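Local coordinates for UPF0141 protein yjdB (Campylobacter jejuni subsp. jejuni HB93-13, PDB 4TN0) that probably transfers phosphoethanolamine to periplasmic acceptors through a zinc-binding domain of alkaline-phosphatase-like fold, an activity required for polymyxin resistance and motility, at residues N32-G37 with Y46-N51; A255-W258 with L264-L267; P70-I75 with L276-L281; E168-K171 with C176-N179; K269-L274 with P305-N310. All blocks are in the same frame, centred on the assembly; numbering follows the deposited sequence.

Contact 1: residues N32-G37 with Y46-N51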
# COMPACT_ATOMS: atom_id res chain seq x y z
N ASN A 32 12.23 6.39 -6.29
CA ASN A 32 12.86 5.31 -7.07
C ASN A 32 11.84 4.55 -7.91
O ASN A 32 12.03 3.39 -8.25
CB ASN A 32 13.61 4.34 -6.16
CG ASN A 32 14.90 4.93 -5.62
OD1 ASN A 32 14.92 6.03 -5.08
ND2 ASN A 32 15.98 4.19 -5.76
N TYR A 33 10.73 5.21 -8.21
CA TYR A 33 9.72 4.66 -9.09
C TYR A 33 9.89 5.25 -10.50
O TYR A 33 9.95 6.47 -10.68
CB TYR A 33 8.31 4.91 -8.52
CG TYR A 33 7.94 3.82 -7.54
CD1 TYR A 33 8.63 3.66 -6.35
CD2 TYR A 33 6.91 2.91 -7.83
CE1 TYR A 33 8.32 2.64 -5.46
CE2 TYR A 33 6.58 1.89 -6.95
CZ TYR A 33 7.30 1.75 -5.77
OH TYR A 33 7.00 0.75 -4.88
N SER A 34 10.11 4.37 -11.48
CA SER A 34 10.25 4.83 -12.86
C SER A 34 8.91 5.33 -13.42
O SER A 34 8.88 6.14 -14.34
CB SER A 34 10.84 3.72 -13.74
OG SER A 34 10.10 2.51 -13.63
N LEU A 35 7.80 4.85 -12.85
CA LEU A 35 6.46 5.37 -13.14
C LEU A 35 6.38 6.86 -12.87
O LEU A 35 5.50 7.56 -13.40
CB LEU A 35 5.40 4.63 -12.30
CG LEU A 35 4.89 3.28 -12.84
CD1 LEU A 35 4.23 2.43 -11.75
CD2 LEU A 35 3.95 3.44 -14.02
N GLY A 36 7.27 7.36 -12.02
CA GLY A 36 7.27 8.76 -11.65
C GLY A 36 8.48 9.50 -12.18
O GLY A 36 8.71 10.65 -11.80
N GLY A 37 9.25 8.87 -13.05
CA GLY A 37 10.37 9.55 -13.65
C GLY A 37 11.75 9.23 -13.10
O GLY A 37 12.71 9.97 -13.34
N TYR A 46 6.97 -3.92 -14.98
CA TYR A 46 5.80 -4.79 -15.14
C TYR A 46 4.45 -4.07 -15.14
O TYR A 46 3.63 -4.31 -16.03
CB TYR A 46 5.82 -5.85 -14.05
CG TYR A 46 6.99 -6.78 -14.20
CD1 TYR A 46 8.18 -6.54 -13.52
CD2 TYR A 46 6.93 -7.88 -15.05
CE1 TYR A 46 9.26 -7.38 -13.66
CE2 TYR A 46 8.01 -8.73 -15.20
CZ TYR A 46 9.18 -8.48 -14.51
OH TYR A 46 10.26 -9.33 -14.66
N THR A 47 4.20 -3.22 -14.15
CA THR A 47 2.92 -2.52 -14.08
C THR A 47 2.85 -1.39 -15.12
O THR A 47 1.77 -0.84 -15.37
CB THR A 47 2.60 -1.97 -12.66
OG1 THR A 47 3.66 -1.14 -12.20
CG2 THR A 47 2.41 -3.11 -11.68
N LYS A 48 3.99 -1.02 -15.72
CA LYS A 48 3.94 -0.08 -16.85
C LYS A 48 3.14 -0.66 -18.00
O LYS A 48 2.49 0.06 -18.75
CB LYS A 48 5.35 0.30 -17.35
CG LYS A 48 5.94 1.56 -16.76
CD LYS A 48 7.39 1.79 -17.24
CE LYS A 48 7.97 3.10 -16.73
NZ LYS A 48 9.33 3.42 -17.28
N LYS A 49 3.21 -1.98 -18.15
CA LYS A 49 2.52 -2.68 -19.23
C LYS A 49 1.02 -2.79 -18.97
O LYS A 49 0.25 -3.13 -19.87
CB LYS A 49 3.16 -4.05 -19.46
CG LYS A 49 4.61 -3.91 -19.90
CD LYS A 49 5.31 -5.22 -20.20
CE LYS A 49 6.81 -4.99 -20.48
NZ LYS A 49 7.47 -6.14 -21.18
N ASP A 50 0.59 -2.48 -17.75
CA ASP A 50 -0.82 -2.54 -17.43
C ASP A 50 -1.39 -1.13 -17.35
O ASP A 50 -2.54 -0.93 -16.96
CB ASP A 50 -1.04 -3.28 -16.12
CG ASP A 50 -0.63 -4.74 -16.20
OD1 ASP A 50 -1.00 -5.41 -17.19
OD2 ASP A 50 0.07 -5.23 -15.28
N ASN A 51 -0.56 -0.15 -17.73
CA ASN A 51 -0.92 1.27 -17.72
C ASN A 51 -1.57 1.74 -16.41
O ASN A 51 -2.56 2.49 -16.42
CB ASN A 51 -1.83 1.58 -18.91
CG ASN A 51 -1.20 1.17 -20.23
OD1 ASN A 51 -0.26 1.81 -20.71
ND2 ASN A 51 -1.72 0.09 -20.83

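Contact 2: residues A255-W258 with L264-L267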
# COMPACT_ATOMS: atom_id res chain seq x y z
N ALA A 255 2.06 5.52 -4.78
CA ALA A 255 0.71 4.99 -4.73
C ALA A 255 0.33 4.63 -6.15
O ALA A 255 0.59 5.41 -7.09
CB ALA A 255 -0.26 5.98 -4.11
N ILE A 256 -0.24 3.44 -6.31
CA ILE A 256 -0.57 2.89 -7.62
C ILE A 256 -2.01 2.35 -7.63
O ILE A 256 -2.39 1.58 -6.74
CB ILE A 256 0.39 1.75 -8.01
CG1 ILE A 256 1.77 2.30 -8.34
CG2 ILE A 256 -0.16 0.93 -9.18
CD1 ILE A 256 2.84 1.19 -8.47
N PHE A 257 -2.78 2.73 -8.64
CA PHE A 257 -4.15 2.23 -8.78
C PHE A 257 -4.41 1.57 -10.12
O PHE A 257 -3.94 2.03 -11.16
CB PHE A 257 -5.18 3.35 -8.58
CG PHE A 257 -6.62 2.89 -8.77
CD1 PHE A 257 -7.25 2.13 -7.80
CD2 PHE A 257 -7.32 3.21 -9.92
CE1 PHE A 257 -8.55 1.70 -7.97
CE2 PHE A 257 -8.63 2.79 -10.09
CZ PHE A 257 -9.24 2.04 -9.12
N TRP A 258 -5.15 0.47 -10.07
CA TRP A 258 -5.61 -0.16 -11.29
C TRP A 258 -7.03 -0.67 -11.11
O TRP A 258 -7.40 -1.14 -10.03
CB TRP A 258 -4.68 -1.30 -11.71
CG TRP A 258 -5.16 -2.03 -12.92
CD1 TRP A 258 -4.81 -1.76 -14.21
CD2 TRP A 258 -6.04 -3.15 -12.97
NE1 TRP A 258 -5.44 -2.64 -15.06
CE2 TRP A 258 -6.20 -3.50 -14.32
CE3 TRP A 258 -6.73 -3.88 -11.99
CZ2 TRP A 258 -7.01 -4.56 -14.73
CZ3 TRP A 258 -7.53 -4.93 -12.40
CH2 TRP A 258 -7.66 -5.26 -13.75
N LEU A 264 -13.21 4.46 -13.02
CA LEU A 264 -12.37 4.62 -11.85
C LEU A 264 -10.95 4.90 -12.32
O LEU A 264 -10.27 5.81 -11.83
CB LEU A 264 -12.41 3.38 -10.98
CG LEU A 264 -13.82 3.08 -10.47
CD1 LEU A 264 -13.85 1.86 -9.57
CD2 LEU A 264 -14.38 4.32 -9.77
N MET A 265 -10.53 4.12 -13.31
CA MET A 265 -9.22 4.27 -13.90
C MET A 265 -8.98 5.68 -14.39
O MET A 265 -7.85 6.18 -14.30
CB MET A 265 -9.05 3.29 -15.06
CG MET A 265 -7.63 2.95 -15.37
SD MET A 265 -6.96 1.78 -14.17
CE MET A 265 -5.38 1.47 -14.95
N ASN A 266 -10.02 6.34 -14.88
CA ASN A 266 -9.81 7.69 -15.40
C ASN A 266 -10.09 8.76 -14.33
O ASN A 266 -9.55 9.87 -14.43
CB ASN A 266 -10.65 7.94 -16.66
CG ASN A 266 -10.26 9.23 -17.36
OD1 ASN A 266 -9.09 9.42 -17.74
ND2 ASN A 266 -11.23 10.13 -17.56
N LEU A 267 -10.87 8.44 -13.30
CA LEU A 267 -10.92 9.34 -12.16
C LEU A 267 -9.56 9.35 -11.46
O LEU A 267 -9.08 10.41 -11.04
CB LEU A 267 -12.02 8.93 -11.17
CG LEU A 267 -13.40 9.58 -11.27
CD1 LEU A 267 -13.90 9.63 -12.71
CD2 LEU A 267 -14.40 8.85 -10.38

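Contact 3: residues P70-I75 with L276-L281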
# COMPACT_ATOMS: atom_id res chain seq x y z
N PRO A 70 -1.20 1.92 11.49
CA PRO A 70 -2.48 2.24 12.15
C PRO A 70 -3.09 3.57 11.68
O PRO A 70 -4.27 3.64 11.44
CB PRO A 70 -2.10 2.33 13.64
CG PRO A 70 -0.81 1.59 13.77
CD PRO A 70 -0.09 1.82 12.46
N CYS A 71 -2.27 4.60 11.51
CA CYS A 71 -2.77 5.90 11.12
C CYS A 71 -3.49 5.90 9.77
O CYS A 71 -4.59 6.48 9.64
CB CYS A 71 -1.62 6.90 11.08
SG CYS A 71 -2.12 8.53 10.58
N MET A 72 -2.91 5.23 8.78
CA MET A 72 -3.49 5.27 7.43
C MET A 72 -4.89 4.61 7.45
O MET A 72 -5.76 4.99 6.67
CB MET A 72 -2.57 4.60 6.38
CG MET A 72 -2.59 3.08 6.31
SD MET A 72 -1.68 2.38 4.89
CE MET A 72 0.04 2.43 5.45
N PHE A 73 -5.09 3.64 8.34
CA PHE A 73 -6.35 2.92 8.44
C PHE A 73 -7.31 3.58 9.45
O PHE A 73 -8.50 3.24 9.53
CB PHE A 73 -6.10 1.47 8.86
CG PHE A 73 -5.74 0.55 7.72
CD1 PHE A 73 -4.41 0.26 7.42
CD2 PHE A 73 -6.73 -0.03 6.93
CE1 PHE A 73 -4.08 -0.59 6.37
CE2 PHE A 73 -6.41 -0.88 5.88
CZ PHE A 73 -5.08 -1.17 5.61
N SER A 74 -6.78 4.53 10.22
CA SER A 74 -7.58 5.22 11.22
C SER A 74 -8.39 6.36 10.58
O SER A 74 -8.07 6.83 9.49
CB SER A 74 -6.70 5.75 12.34
OG SER A 74 -7.36 6.78 13.07
N ILE A 75 -9.46 6.76 11.26
CA ILE A 75 -10.26 7.92 10.87
C ILE A 75 -9.44 9.20 11.03
O ILE A 75 -9.67 10.19 10.32
CB ILE A 75 -11.58 8.01 11.70
CG1 ILE A 75 -12.48 9.13 11.18
CG2 ILE A 75 -11.29 8.16 13.19
CD1 ILE A 75 -13.91 9.05 11.75
N LEU A 276 -1.72 14.41 -2.25
CA LEU A 276 -2.52 13.47 -1.47
C LEU A 276 -1.62 12.75 -0.48
O LEU A 276 -0.44 13.08 -0.37
CB LEU A 276 -3.23 12.50 -2.41
CG LEU A 276 -4.11 13.20 -3.43
CD1 LEU A 276 -4.25 12.38 -4.69
CD2 LEU A 276 -5.47 13.44 -2.80
N SER A 277 -2.18 11.79 0.25
CA SER A 277 -1.46 11.15 1.34
C SER A 277 -2.21 9.96 1.94
O SER A 277 -3.29 9.63 1.50
CB SER A 277 -1.18 12.16 2.45
OG SER A 277 -2.38 12.49 3.12
N GLN A 278 -1.63 9.33 2.94
CA GLN A 278 -2.29 8.24 3.63
C GLN A 278 -3.57 8.71 4.32
O GLN A 278 -4.47 7.90 4.60
CB GLN A 278 -1.34 7.58 4.63
CG GLN A 278 -0.47 6.50 3.98
CD GLN A 278 0.81 6.18 4.74
OE1 GLN A 278 1.01 6.63 5.87
NE2 GLN A 278 1.69 5.41 4.10
N ASP A 279 -3.67 10.01 4.58
CA ASP A 279 -4.90 10.60 5.11
C ASP A 279 -6.13 10.18 4.27
O ASP A 279 -7.20 9.92 4.81
CB ASP A 279 -4.78 12.13 5.16
CG ASP A 279 -3.89 12.63 6.29
OD1 ASP A 279 -3.49 11.81 7.14
OD2 ASP A 279 -3.62 13.85 6.34
N ASN A 280 -5.93 10.10 2.96
CA ASN A 280 -6.96 9.76 2.01
C ASN A 280 -7.44 8.31 2.04
O ASN A 280 -8.42 7.99 1.37
CB ASN A 280 -6.47 10.05 0.59
CG ASN A 280 -6.26 11.52 0.33
OD1 ASN A 280 -5.15 12.04 0.45
ND2 ASN A 280 -7.34 12.21 -0.03
N LEU A 281 -6.78 7.42 2.79
CA LEU A 281 -7.11 6.00 2.62
C LEU A 281 -8.45 5.70 3.28
O LEU A 281 -9.24 4.91 2.77
CB LEU A 281 -6.02 5.08 3.21
CG LEU A 281 -6.36 3.58 3.01
CD1 LEU A 281 -6.46 3.21 1.54
CD2 LEU A 281 -5.46 2.57 3.74

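Contact 4: residues E168-K171 with C176-N179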
# COMPACT_ATOMS: atom_id res chain seq x y z
N GLU A 168 15.73 -14.52 -9.61
CA GLU A 168 15.16 -14.18 -10.91
C GLU A 168 14.90 -12.68 -11.06
O GLU A 168 14.72 -12.19 -12.18
CB GLU A 168 13.85 -14.97 -11.12
CG GLU A 168 14.03 -16.51 -11.14
CD GLU A 168 14.08 -17.16 -9.75
OE1 GLU A 168 13.78 -16.47 -8.75
OE2 GLU A 168 14.40 -18.36 -9.64
N PHE A 169 14.94 -11.93 -9.95
CA PHE A 169 14.71 -10.48 -10.00
C PHE A 169 15.91 -9.67 -9.51
O PHE A 169 15.80 -8.49 -9.21
CB PHE A 169 13.45 -10.11 -9.20
CG PHE A 169 12.18 -10.65 -9.81
CD1 PHE A 169 11.60 -10.03 -10.91
CD2 PHE A 169 11.61 -11.81 -9.32
CE1 PHE A 169 10.46 -10.55 -11.50
CE2 PHE A 169 10.46 -12.33 -9.90
CZ PHE A 169 9.89 -11.70 -10.99
N LYS A 170 17.07 -10.32 -9.46
CA LYS A 170 18.35 -9.65 -9.25
C LYS A 170 18.75 -9.04 -10.58
O LYS A 170 19.73 -9.44 -11.17
CB LYS A 170 19.41 -10.65 -8.75
CG LYS A 170 20.76 -10.08 -8.27
CD LYS A 170 21.66 -11.18 -7.66
CE LYS A 170 23.03 -10.63 -7.30
NZ LYS A 170 23.87 -11.57 -6.49
N LYS A 171 17.96 -8.09 -11.06
CA LYS A 171 18.13 -7.58 -12.42
C LYS A 171 19.11 -6.43 -12.49
O LYS A 171 19.73 -6.20 -13.53
CB LYS A 171 16.76 -7.19 -13.00
CG LYS A 171 16.75 -6.79 -14.48
CD LYS A 171 15.36 -7.03 -15.09
CE LYS A 171 15.07 -6.16 -16.32
NZ LYS A 171 13.61 -6.13 -16.64
N CYS A 176 24.33 -5.18 -3.06
CA CYS A 176 24.86 -5.10 -1.71
C CYS A 176 24.26 -6.23 -0.89
O CYS A 176 23.15 -6.10 -0.39
CB CYS A 176 24.52 -3.73 -1.10
SG CYS A 176 24.92 -3.45 0.64
N ASP A 177 24.97 -7.35 -0.79
CA ASP A 177 24.40 -8.57 -0.19
C ASP A 177 24.83 -8.69 1.26
O ASP A 177 25.37 -9.71 1.70
CB ASP A 177 24.79 -9.81 -1.01
CG ASP A 177 24.38 -9.71 -2.49
OD1 ASP A 177 23.37 -9.07 -2.82
OD2 ASP A 177 25.15 -10.19 -3.35
N THR A 178 24.55 -7.65 2.03
CA THR A 178 24.88 -7.63 3.44
C THR A 178 23.90 -6.69 4.15
O THR A 178 23.28 -5.85 3.51
CB THR A 178 26.35 -7.16 3.66
OG1 THR A 178 26.63 -7.04 5.06
CG2 THR A 178 26.59 -5.83 2.99
N ASN A 179 23.78 -6.82 5.47
CA ASN A 179 23.01 -5.86 6.25
C ASN A 179 23.92 -4.66 6.69
O ASN A 179 23.47 -3.70 7.30
CB ASN A 179 22.36 -6.58 7.42
CG ASN A 179 23.35 -7.12 8.40
OD1 ASN A 179 24.45 -7.50 8.02
ND2 ASN A 179 22.92 -7.27 9.64

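Contact 5: residues K269-L274 with P305-N310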
# COMPACT_ATOMS: atom_id res chain seq x y z
N LYS A 269 -6.67 8.72 -12.83
CA LYS A 269 -5.71 9.39 -13.72
C LYS A 269 -5.80 10.90 -13.59
O LYS A 269 -4.80 11.60 -13.73
CB LYS A 269 -5.95 8.98 -15.18
CG LYS A 269 -4.97 9.62 -16.17
CD LYS A 269 -5.08 9.05 -17.60
CE LYS A 269 -5.83 10.01 -18.54
NZ LYS A 269 -4.92 10.82 -19.43
N GLU A 270 -7.00 11.39 -13.31
CA GLU A 270 -7.24 12.83 -13.20
C GLU A 270 -6.70 13.40 -11.89
O GLU A 270 -6.38 14.59 -11.82
CB GLU A 270 -8.74 13.13 -13.32
CG GLU A 270 -9.32 12.88 -14.70
CD GLU A 270 -10.83 13.13 -14.77
OE1 GLU A 270 -11.25 13.90 -15.65
OE2 GLU A 270 -11.58 12.54 -13.96
N HIS A 271 -6.59 12.56 -10.87
CA HIS A 271 -6.15 13.02 -9.56
C HIS A 271 -4.65 12.83 -9.28
O HIS A 271 -4.12 13.42 -8.33
CB HIS A 271 -6.93 12.28 -8.47
CG HIS A 271 -8.40 12.55 -8.47
ND1 HIS A 271 -9.33 11.60 -8.83
CD2 HIS A 271 -9.10 13.66 -8.13
CE1 HIS A 271 -10.54 12.11 -8.73
NE2 HIS A 271 -10.43 13.36 -8.30
N LYS A 272 -3.98 12.06 -10.13
CA LYS A 272 -2.66 11.52 -9.79
C LYS A 272 -1.61 12.57 -9.38
O LYS A 272 -0.73 12.25 -8.57
CB LYS A 272 -2.11 10.68 -10.97
CG LYS A 272 -1.73 11.46 -12.21
CD LYS A 272 -1.20 10.56 -13.32
CE LYS A 272 -0.49 11.37 -14.40
NZ LYS A 272 0.44 10.54 -15.23
N GLY A 273 -1.72 13.80 -9.86
CA GLY A 273 -0.71 14.80 -9.56
C GLY A 273 -1.00 15.67 -8.35
O GLY A 273 -0.23 16.57 -8.01
N LEU A 274 -2.13 15.40 -7.70
CA LEU A 274 -2.58 16.19 -6.55
C LEU A 274 -1.84 15.82 -5.27
O LEU A 274 -1.55 14.65 -5.04
CB LEU A 274 -4.08 16.00 -6.32
CG LEU A 274 -5.09 16.51 -7.36
CD1 LEU A 274 -6.37 15.73 -7.21
CD2 LEU A 274 -5.35 17.99 -7.17
N PRO A 305 -15.32 12.30 -7.69
CA PRO A 305 -15.09 13.55 -8.42
C PRO A 305 -14.92 14.79 -7.53
O PRO A 305 -14.31 15.75 -7.97
CB PRO A 305 -16.36 13.68 -9.27
CG PRO A 305 -16.85 12.28 -9.44
CD PRO A 305 -16.57 11.65 -8.11
N LYS A 306 -15.47 14.76 -6.32
CA LYS A 306 -15.39 15.92 -5.43
C LYS A 306 -14.08 16.00 -4.65
O LYS A 306 -13.89 16.91 -3.83
CB LYS A 306 -16.60 15.93 -4.49
CG LYS A 306 -17.86 15.38 -5.21
CD LYS A 306 -19.17 15.55 -4.44
CE LYS A 306 -20.30 14.72 -5.06
NZ LYS A 306 -21.59 14.88 -4.33
N LEU A 307 -13.19 15.02 -4.87
CA LEU A 307 -11.87 14.97 -4.23
C LEU A 307 -11.07 16.24 -4.50
O LEU A 307 -10.96 16.69 -5.64
CB LEU A 307 -11.09 13.72 -4.69
CG LEU A 307 -9.65 13.28 -4.33
CD1 LEU A 307 -8.53 14.22 -4.78
CD2 LEU A 307 -9.49 12.93 -2.86
N LYS A 308 -10.53 16.82 -3.43
CA LYS A 308 -9.55 17.88 -3.55
C LYS A 308 -8.25 17.43 -2.89
O LYS A 308 -8.20 16.37 -2.26
CB LYS A 308 -10.06 19.18 -2.91
CG LYS A 308 -11.57 19.40 -3.06
CD LYS A 308 -12.08 20.48 -2.10
CE LYS A 308 -13.53 20.87 -2.35
NZ LYS A 308 -13.85 22.21 -1.77
N ALA A 309 -7.20 18.23 -3.07
CA ALA A 309 -5.91 17.97 -2.45
C ALA A 309 -5.94 18.23 -0.95
O ALA A 309 -6.88 18.83 -0.43
CB ALA A 309 -4.84 18.81 -3.11
N ASN A 310 -4.90 17.76 -0.25
CA ASN A 310 -4.75 18.04 1.16
C ASN A 310 -4.38 19.50 1.41
O ASN A 310 -3.62 20.09 0.64
CB ASN A 310 -3.67 17.15 1.79
CG ASN A 310 -3.93 15.66 1.59
OD1 ASN A 310 -4.91 15.24 0.98
ND2 ASN A 310 -3.02 14.84 2.11

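Contact 1: residues N32-G37 with Y46-N51
Leu35 and Lys48 run past each other in opposite directions, and between them they contribute most of the buried surface of a contact inside the long loop joining strand 18-24 to strand 53-59 of the alkaline-phosphatase-like sheet. Strands 218-224 and 252-259 stand between those two strands, so the connection must travel across the fold, and here it folds back on itself. Both segments are made of tight turns: Gly36 N bonds to Tyr33 O and Asn51 N to Lys48 O.

Leu35 works as a fork. Its CB does not aim straight at the other segment, but the branch beyond comes nearer, with CG anti to the carbonyl carbon (chi1 -83°). CD2 settles 3.9 Å from CG of Lys48, whereas CD1 meets OG1 of Thr47 at 3.6 Å, the two side chains crossing at about a right angle. That hydroxyl is already engaged by Asp201 of helix 186-211, so its touch with the methyl is plain packing. Leu35 also rests on Ile256 of strand 252-259, which ties the fork to the sheet.

Lys48 continues alongside in an extended chain as far as Ser34. Its ammonium group forms a salt bridge with Asp42, and OD1 of the same aspartate is hydrogen-bonded to the hydroxyl of Ser34, which also takes the backbone N-H of Asn44. One carboxylate in the intervening loop therefore holds both residues in place, and they meet without a bond of their own: Lys48 CE lies 3.8 Å from Ser34 OG, and Lys48 NZ 3.9 Å from Ser34 CB.

Contact 2: residues A255-W258 with L264-L267
Met265 brings one thioether up to two aromatic rings that leave strand 252-259 on opposite faces of the sheet, those of Phe257 and Trp258. Its SD stands 4.6 Å from the centroid of the five-membered ring of Trp258 and 5.4 Å from that of the Phe257 ring. Both are Met-aromatic contacts, and in both the sulfur sits obliquely rather than squarely over a face. The reach depends on a bend: CG is anti to the backbone N, but chi2 turns to 76° and brings the sulfur up to the strand. There SD also lies against the strand backbone, 3.7 Å from CA of Trp258, and the terminal CE comes within 3.4 Å of Trp258 CD1. A tryptophan whose CB points away from the helix is thus still met from the helix side, by a side chain that lies along the strand backbone at Trp258.

Phe257, by contrast, points toward the helix and packs against its first turn. CZ of Phe257 lies 3.9 Å from CB of Leu264, and CE2 of Phe257 approaches the carbonyl carbon of Leu264 at 3.8 Å. The backbone N of Met265 sits at the edge of the phenyl ring, close to its plane, so the ring lies against the start of the helix as well as against its side chains.

On its far face the strand turns Trp258 onto Ile208 and Leu211 of helix 186-211. Helices thus cover the sheet on both faces, the layered alpha/beta/alpha architecture of the alkaline phosphatase superfamily.

Contact 3: residues P70-I75 with L276-L281
Met72 and Gln278 bring their CA atoms to 5.0 Å, the nearest pair of CA atoms between helix 68-73 and the bend that follows strand 276-277. This bend leads into helix 281-288 and is stitched together by its own side chains. Asp279 N donates to Ser277 OG at 3.2 Å, an ST turn, while Ser277 N reaches Asn280 OD1 at 3.0 Å with an N-H...O angle of 141°.

Met72 is the wedge. Its CB points toward the bend and packs on CB of Gln278 at 3.7 Å. With chi1 at 80°, its CG stands between the backbone N and the carbonyl carbon, where it meets CD2 of Leu281. The chain folds again at its far end, bringing CE of Met72 back to NE2 of Gln278, also at 3.7 Å. That amide is held at both ends: OE1 accepts from Cys61 N, and NE2 donates to the carbonyl of Asp226.

Leu281 packs against both Met72 and Phe73. Its CB comes to 3.5 Å from Met72 O, and its CD2 is set over a face of the Phe73 ring, 4.1 Å from the centroid and only 7° off the normal, a CH-pi contact. Phe73 itself lies on Leu22 and Val24 of strand 18-24, so the cluster is rooted in the central sheet.

The helix is also tethered by the Cys61-Cys71 disulfide. Asp226 is a zinc ligand along with Glu26, His227 and the phosphorylated Thr65, and the Met72 side chain lies about 8 Å from the metal. Gln278 is thus a second-shell residue holding the backbone of a zinc ligand, in a buried contact near the metal site of an alkaline-phosphatase-like domain.

Contact 4: residues E168-K171 with C176-N179
Lys170 and Asp177 provide the whole of this contact, which is electrostatic and slight. NZ of Lys170 stands 3.7 Å from OD2 of Asp177, a long salt bridge, and together the two segments bury just 52 Å². The side chains approach from opposite directions and span a backbone gap of 10.9 Å between the CA atoms of Lys170 and Asp177. The lysine covers most of it: CG is anti to the backbone N (chi1 -171°), and every later torsion is also near 180°, so the ammonium group is carried out almost as far as the chain allows.

In hydrogen bonding, the stronger polar partner of Asp177 is Thr175, in the short link between the segments. Its hydroxyl is bonded to OD1, which leaves OD2 as the oxygen nearer the ammonium group. In the backbone, each charged residue is the centre of an inverse gamma turn. The closing bonds are weak, from Lys171 N to Phe169 O and from Thr178 N to Cys176 O.

Covalent and aromatic anchors flank the pair. Cys176 is joined to Cys184 by a disulfide, and the Phe169 ring meets those of Tyr199 and Tyr202 on helix 186-211. The ion pair bridges two exposed residues within the loop between strand 146-152 and helix 186-211: a solvent-facing salt bridge across two gamma turns, on the periphery of the alkaline-phosphatase-like domain.

Contact 5: residues K269-L274 with P305-N310
His271 and Leu307 are turned onto each other by their first torsions. In His271, CG lies anti to the carbonyl carbon (chi1 -64°), and in Leu307 it lies anti to the backbone N (chi1 177°); with these torsions the leucine lies over one face of the imidazole. CG of Leu307 is 4.2 Å from the ring centroid and 27° off the normal, a CH-pi contact. Around that point the side chain spreads over one end of the ring: CD1 of Leu307 is 3.4 Å from CD2 of His271, and CB of Leu307 is 3.7 Å from NE2 of His271.

A type I beta turn from His271 to Leu274, closed by a bond of 2.9 Å from Leu274 N to His271 O, brings Leu274 back beside the same ring. It lies on the way from helix 264-271 to strand 276-277, an outermost strand of the main sheet, and Lys272 makes a backbone hydrogen bond to Asp56 of strand 53-59. CD1 of Leu274 arrives at the edge of the His271 ring, in its plane, while Leu307 occupies a face.

Leu274 and Leu307 then slide past each other in opposite directions, with CD1 of Leu274 at 3.6 Å from CD1 of Leu307. Farther along, the extended tail draws closer: the CA atoms of Leu274 and Ala309 are 5.6 Å apart, and a backbone hydrogen bond joins Asn310 to Lys275. Leu274 uses its second methyl here, CD2 resting 4.2 Å from CB of Ala309.

In the fold
Contacts 2 and 3 include strands of the main mixed sheet, and contacts 1 and 5 lie in loops and a helix beside it. Contact 4 lies at the periphery, its centre about 36 Å from that of contact 5, though Phe169 meets Tyr46 of contact 1. Contact 1 closes before the others open, touching contact 2 through Leu35 and Asn51. Contacts 2 and 5 share helix 264-271, with centres about 11 Å apart. Contact 3 joins residues some 200 positions apart; contacts 2 and 4 are nested within its loop, whereas contact 5 crosses it. The chain after helix 281-288 therefore packs back on helix 264-271 and residues around strand 276-277, and contact 3 lies near the zinc site.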